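Long-range contact in putative DNA-binding protein (Bacteroides fragilis, PDB 3BS3), which probably binds DNA through a helix-turn-helix domain of the XRE family: residues A20-T25 against L62-R67. Numbering follows the deposited sequence. Where two conformers were deposited one is given.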
ATOM      1  N   ALA A  20      -0.418 -16.267  10.525  1.00 26.75           N
ATOM      2  CA  ALA A  20      -0.108 -17.300  11.531  1.00 26.83           C
ATOM      3  C   ALA A  20      -1.047 -17.195  12.740  1.00 26.94           C
ATOM      4  O   ALA A  20      -1.554 -18.219  13.240  1.00 27.23           O
ATOM      5  CB  ALA A  20       1.335 -17.179  11.955  1.00 26.95           C
ATOM      6  N   GLU A  21      -1.283 -15.967  13.192  1.00 26.17           N
ATOM      7  CA  GLU A  21      -2.150 -15.728  14.335  1.00 26.67           C
ATOM      8  C   GLU A  21      -3.588 -16.167  14.035  1.00 27.28           C
ATOM      9  O   GLU A  21      -4.279 -16.672  14.942  1.00 28.54           O
ATOM     10  CB  GLU A  21      -2.094 -14.252  14.718  1.00 27.43           C
ATOM     11  CG  GLU A  21      -0.779 -13.917  15.395  1.00 25.28           C
ATOM     12  CD  GLU A  21      -0.655 -12.452  15.777  1.00 27.16           C
ATOM     13  OE1 GLU A  21      -1.454 -11.623  15.292  1.00 29.49           O
ATOM     14  OE2 GLU A  21       0.275 -12.138  16.534  1.00 27.76           O
ATOM     15  N   LYS A  22      -4.019 -15.955  12.798  1.00 27.60           N
ATOM     16  CA  LYS A  22      -5.366 -16.311  12.384  1.00 27.78           C
ATOM     17  C   LYS A  22      -5.458 -17.760  11.853  1.00 28.68           C
ATOM     18  O   LYS A  22      -6.495 -18.169  11.342  1.00 28.60           O
ATOM     19  CB  LYS A  22      -5.923 -15.308  11.349  1.00 27.30           C
ATOM     20  CG  LYS A  22      -6.128 -13.899  11.938  1.00 28.83           C
ATOM     21  CD  LYS A  22      -7.020 -13.967  13.208  1.00 31.45           C
ATOM     22  CE  LYS A  22      -7.659 -12.622  13.572  1.00 34.20           C
ATOM     23  NZ  LYS A  22      -8.881 -12.781  14.494  1.00 34.97           N
ATOM     24  N   GLN A  23      -4.371 -18.514  11.932  1.00 28.51           N
ATOM     25  CA  GLN A  23      -4.386 -19.927  11.505  1.00 29.93           C
ATOM     26  C   GLN A  23      -4.874 -20.077  10.045  1.00 29.20           C
ATOM     27  O   GLN A  23      -5.817 -20.817   9.747  1.00 28.88           O
ATOM     28  CB  GLN A  23      -5.169 -20.782  12.538  1.00 29.74           C
ATOM     29  CG  GLN A  23      -4.438 -20.761  13.917  1.00 32.66           C
ATOM     30  CD  GLN A  23      -5.011 -21.641  15.027  1.00 33.82           C
ATOM     31  OE1 GLN A  23      -5.604 -22.699  14.787  1.00 39.45           O
ATOM     32  NE2 GLN A  23      -4.792 -21.218  16.273  1.00 36.36           N
ATOM     33  N   ARG A  24      -4.205 -19.334   9.152  1.00 28.47           N
ATOM     34  CA  ARG A  24      -4.495 -19.362   7.706  1.00 28.87           C
ATOM     35  C   ARG A  24      -3.178 -19.522   6.971  1.00 29.41           C
ATOM     36  O   ARG A  24      -2.121 -19.160   7.522  1.00 30.22           O
ATOM     37  CB  ARG A  24      -5.150 -18.049   7.237  1.00 28.92           C
ATOM     38  CG  ARG A  24      -6.540 -17.789   7.792  1.00 28.68           C
ATOM     39  CD  ARG A  24      -7.600 -18.779   7.293  1.00 28.01           C
ATOM     40  NE  ARG A  24      -8.909 -18.148   7.468  1.00 26.43           N
ATOM     41  CZ  ARG A  24     -10.079 -18.701   7.142  1.00 27.18           C
ATOM     42  NH1 ARG A  24     -10.152 -19.935   6.636  1.00 27.03           N
ATOM     43  NH2 ARG A  24     -11.184 -17.989   7.309  1.00 27.99           N
ATOM     44  N   THR A  25      -3.240 -20.046   5.751  1.00 28.53           N
ATOM     45  CA  THR A  25      -2.027 -20.281   4.959  1.00 28.84           C
ATOM     46  C   THR A  25      -1.916 -19.299   3.796  1.00 28.20           C
ATOM     47  O   THR A  25      -2.913 -18.687   3.374  1.00 28.56           O
ATOM     48  CB  THR A  25      -2.006 -21.694   4.318  1.00 28.68           C
ATOM     49  OG1 THR A  25      -3.162 -21.861   3.475  1.00 30.77           O
ATOM     50  CG2 THR A  25      -1.945 -22.784   5.384  1.00 30.55           C
ATOM     51  N   LEU A  62      -8.968 -11.662   6.799  1.00 27.92           N
ATOM     52  CA  LEU A  62      -8.396 -12.122   8.073  1.00 27.44           C
ATOM     53  C   LEU A  62      -9.153 -11.601   9.292  1.00 28.43           C
ATOM     54  O   LEU A  62      -8.771 -11.907  10.434  1.00 28.31           O
ATOM     55  CB  LEU A  62      -6.908 -11.763   8.162  1.00 27.75           C
ATOM     56  CG  LEU A  62      -6.055 -12.428   7.078  1.00 29.00           C
ATOM     57  CD1 LEU A  62      -4.625 -11.938   7.142  1.00 29.27           C
ATOM     58  CD2 LEU A  62      -6.096 -13.967   7.171  1.00 32.87           C
ATOM     59  N   ASN A  63     -10.204 -10.809   9.051  1.00 27.78           N
ATOM     60  CA  ASN A  63     -11.011 -10.226  10.131  1.00 28.65           C
ATOM     61  C   ASN A  63     -10.210  -9.348  11.087  1.00 28.70           C
ATOM     62  O   ASN A  63     -10.375  -9.432  12.329  1.00 29.12           O
ATOM     63  CB  ASN A  63     -11.750 -11.317  10.928  1.00 28.96           C
ATOM     64  CG  ASN A  63     -12.696 -12.128  10.058  1.00 31.47           C
ATOM     65  OD1 ASN A  63     -13.405 -11.586   9.210  1.00 31.47           O
ATOM     66  ND2 ASN A  63     -12.696 -13.438  10.256  1.00 32.03           N
ATOM     67  N   VAL A  64      -9.338  -8.511  10.510  1.00 28.91           N
ATOM     68  CA  VAL A  64      -8.581  -7.540  11.306  1.00 28.76           C
ATOM     69  C   VAL A  64      -8.725  -6.151  10.695  1.00 28.84           C
ATOM     70  O   VAL A  64      -9.121  -6.019   9.521  1.00 28.39           O
ATOM     71  CB  VAL A  64      -7.069  -7.894  11.398  1.00 28.91           C
ATOM     72  CG1 VAL A  64      -6.860  -9.263  12.077  1.00 28.58           C
ATOM     73  CG2 VAL A  64      -6.400  -7.885   9.996  1.00 28.08           C
ATOM     74  N   ASP A  65      -8.451  -5.125  11.508  1.00 28.63           N
ATOM     75  CA  ASP A  65      -8.323  -3.741  11.024  0.50 29.05           C
ATOM     76  C   ASP A  65      -7.133  -3.681  10.071  1.00 29.14           C
ATOM     77  O   ASP A  65      -6.067  -4.216  10.389  1.00 28.86           O
ATOM     78  CB  ASP A  65      -8.070  -2.800  12.212  0.50 29.07           C
ATOM     79  CG  ASP A  65      -8.190  -1.310  11.850  0.50 29.99           C
ATOM     80  OD1 ASP A  65      -7.565  -0.818  10.877  0.50 30.73           O
ATOM     81  OD2 ASP A  65      -8.907  -0.599  12.589  0.50 32.83           O
ATOM     82  N   PRO A  66      -7.289  -3.048   8.888  1.00 29.58           N
ATOM     83  CA  PRO A  66      -6.098  -3.027   8.002  1.00 29.65           C
ATOM     84  C   PRO A  66      -4.837  -2.401   8.618  1.00 29.07           C
ATOM     85  O   PRO A  66      -3.720  -2.745   8.207  1.00 29.60           O
ATOM     86  CB  PRO A  66      -6.550  -2.219   6.768  1.00 30.91           C
ATOM     87  CG  PRO A  66      -7.924  -1.767   7.033  1.00 30.37           C
ATOM     88  CD  PRO A  66      -8.473  -2.419   8.270  1.00 30.45           C
ATOM     89  N   ARG A  67      -4.997  -1.504   9.589  1.00 29.29           N
ATOM     90  CA  ARG A  67      -3.858  -0.889  10.284  0.50 29.86           C
ATOM     91  C   ARG A  67      -2.944  -1.957  10.901  1.00 29.15           C
ATOM     92  O   ARG A  67      -1.728  -1.750  11.051  1.00 29.61           O
ATOM     93  CB  ARG A  67      -4.337   0.118  11.358  0.50 29.75           C
ATOM     94  CG  ARG A  67      -4.700  -0.494  12.706  0.50 30.38           C
ATOM     95  CD  ARG A  67      -5.167   0.522  13.756  0.50 31.99           C
ATOM     96  NE  ARG A  67      -6.535   0.253  14.211  0.50 38.44           N
ATOM     97  CZ  ARG A  67      -6.927  -0.851  14.854  0.50 39.46           C
ATOM     98  NH1 ARG A  67      -8.196  -0.990  15.223  0.50 40.18           N
ATOM     99  NH2 ARG A  67      -6.066  -1.822  15.126  0.50 41.45           N
TER
HETATM  100  O   HOH W   1      -9.854 -10.226  14.858  1.00 42.60           O
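K22 lays its aliphatic chain across the backbone carbonyl of L62 where the ends of two helices, 15-21 and 52-62, come together in this all-helical XRE-type helix-turn-helix domain. Each helix stops in a Schellman motif, with Q23 and N63 taking positive phi (55° and 59°) and turning the chain into a loop; K22 and L62, the residues just before them, have the nearest CA atoms of the two segments, 6.7 Å apart.

The inner part is apolar and centres on L62, which is buried. Its CD2 methyl lies 3.9 Å from R24 CG, alongside the start of the arginine chain, the two side chains running opposite ways. L62 also packs on V18 and L19 of helix 15-21, and V64 on V18 and on A59 of helix 52-62, so the contact edges the hydrophobic core. R24 also sends its guanidinium to W28 in a cation-pi interaction, in the helix that T25 caps at its N-terminus. The lysine chain belongs to this close packing as well. A bend at chi2 (-54°), followed by a nearly extended end, carries K22 along the terminus of helix 52-62: CG, CD and CE all lie against L62 O, CE coming within 3.4 Å of it and 3.8 Å of V64 CG1.

Only at the solvent-facing tip of the lysine is the join loose. NZ reaches neither the L62 nor the N63 carbonyl directly, though its charge probably suits the negative end of the helix dipole. Its link to N63 is indirect, since NZ stands 4.3 Å from N63 O and a single water spans the gap, accepting from K22 NZ at 2.8 Å and donating to N63 O at 2.7 Å.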